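Local coordinates for glutathione S-transferase (Ceriporiopsis subvermispora, PDB 6J3E), which catalyses glutathione-dependent reactions as a serine-type glutathione S-transferase, binding the tripeptide glutathione as its co-substrate, at the interface of chains A and B. Coordinates in Å, arbitrary orientation; residue numbers count along the deposited sequence, not the author numbering. Chains: chain A/B, glutathione S-transferase.

The interface of chains A and B. Residues chain A 115, 188-189, 199, 207; chain B 110-111, 114.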
# COMPACT_ATOMS: atom_id res chain seq x y z
N PHE A 115 1.11 -2.87 -3.62
CA PHE A 115 0.23 -3.67 -2.79
C PHE A 115 1.02 -4.36 -1.69
O PHE A 115 0.59 -4.40 -0.53
CB PHE A 115 -0.52 -4.69 -3.64
CG PHE A 115 -1.12 -5.82 -2.85
CD1 PHE A 115 -2.38 -5.69 -2.27
CD2 PHE A 115 -0.42 -7.01 -2.66
CE1 PHE A 115 -2.94 -6.73 -1.54
CE2 PHE A 115 -0.98 -8.06 -1.92
CZ PHE A 115 -2.23 -7.91 -1.35
N TRP A 188 -10.75 -2.64 -0.21
CA TRP A 188 -10.03 -2.56 -1.48
C TRP A 188 -10.67 -3.45 -2.55
O TRP A 188 -10.73 -3.06 -3.72
CB TRP A 188 -8.57 -2.98 -1.31
CG TRP A 188 -7.84 -2.20 -0.32
CD1 TRP A 188 -8.19 -1.00 0.22
CD2 TRP A 188 -6.60 -2.57 0.29
NE1 TRP A 188 -7.25 -0.60 1.13
CE2 TRP A 188 -6.26 -1.55 1.19
CE3 TRP A 188 -5.75 -3.67 0.16
CZ2 TRP A 188 -5.10 -1.59 1.96
CZ3 TRP A 188 -4.60 -3.71 0.93
CH2 TRP A 188 -4.29 -2.68 1.81
N LEU A 189 -11.12 -4.64 -2.16
CA LEU A 189 -11.63 -5.64 -3.09
C LEU A 189 -13.04 -5.34 -3.56
O LEU A 189 -13.51 -6.02 -4.48
CB LEU A 189 -11.60 -7.03 -2.46
CG LEU A 189 -10.19 -7.56 -2.45
CD1 LEU A 189 -10.09 -8.85 -1.61
CD2 LEU A 189 -9.75 -7.78 -3.91
N PHE A 199 -8.06 -9.89 -6.86
CA PHE A 199 -7.78 -8.48 -7.13
C PHE A 199 -8.08 -8.09 -8.58
O PHE A 199 -8.63 -7.01 -8.82
CB PHE A 199 -6.34 -8.16 -6.76
CG PHE A 199 -6.22 -7.66 -5.38
CD1 PHE A 199 -6.30 -8.55 -4.30
CD2 PHE A 199 -6.09 -6.31 -5.13
CE1 PHE A 199 -6.23 -8.09 -3.00
CE2 PHE A 199 -6.01 -5.84 -3.83
CZ PHE A 199 -6.09 -6.73 -2.76
N ALA A 207 -1.16 -11.08 -5.94
CA ALA A 207 -1.73 -10.38 -4.79
C ALA A 207 -2.68 -11.28 -4.02
O ALA A 207 -2.73 -11.24 -2.78
CB ALA A 207 -2.43 -9.09 -5.23
N ALA B 110 -8.93 -2.73 -7.69
CA ALA B 110 -8.60 -3.06 -6.31
C ALA B 110 -7.13 -2.80 -6.00
O ALA B 110 -6.80 -2.42 -4.86
CB ALA B 110 -8.97 -4.51 -6.02
N LEU B 111 -6.22 -3.00 -6.96
CA LEU B 111 -4.83 -2.62 -6.71
C LEU B 111 -4.68 -1.11 -6.55
O LEU B 111 -3.85 -0.65 -5.76
CB LEU B 111 -3.92 -3.14 -7.83
CG LEU B 111 -3.63 -4.65 -7.84
CD1 LEU B 111 -2.95 -5.12 -9.12
CD2 LEU B 111 -2.75 -4.97 -6.68
N ALA B 114 -5.50 -0.48 -3.02
CA ALA B 114 -4.34 -0.82 -2.19
C ALA B 114 -3.25 0.22 -2.33
O ALA B 114 -2.58 0.57 -1.35
CB ALA B 114 -3.79 -2.20 -2.57
O HOH W 1 -6.66 -5.10 -9.16
O HOH W 2 -10.03 -4.58 -9.28
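B:Ala110 meets A:Phe199 with its methyl, CB lying 3.5 Å from ring atom CD2, where helix 109-137 of chain B begins and packs against A:Phe199, in a loop, and the end of helix 169-189 of chain A. This patch belongs to the two-fold interface of the deposited dimer, probably the biological one, since glutathione S-transferases are commonly dimeric, and each contact recurs with the chains exchanged. The rim of A:Phe199 turns toward chain B, with the backbone N of B:Leu111 at its edge in the ring plane, while A:Leu189 CD2 of the same chain lies over one face, offset toward the rim. One turn further along, B:Ala114 lies over the face of the indole, its CA above the six-membered ring of A:Trp188, 3.9 Å from the centroid, a CH-pi contact. An alanine in place of A:Trp188 would remove this flat platform and would probably leave the CA and methyl of B:Ala114 facing a gap. The CB of B:Ala114 also approaches A:Phe115 at the ring edge, 3.8 Å from CD1. B:Leu111, its CG anti to the carbonyl carbon (chi1 -74°), sends CD2 between the two phenylalanines, 3.8 Å from A:Phe115 CB and 3.9 Å from A:Phe199 CD2. Two waters supplement this apolar fit: one links A:Phe199 O to B:Leu111 N, and the other, 2.8 Å from the same A:Phe199 O, accepts a hydrogen bond of 2.7 Å from B:Ala110 N.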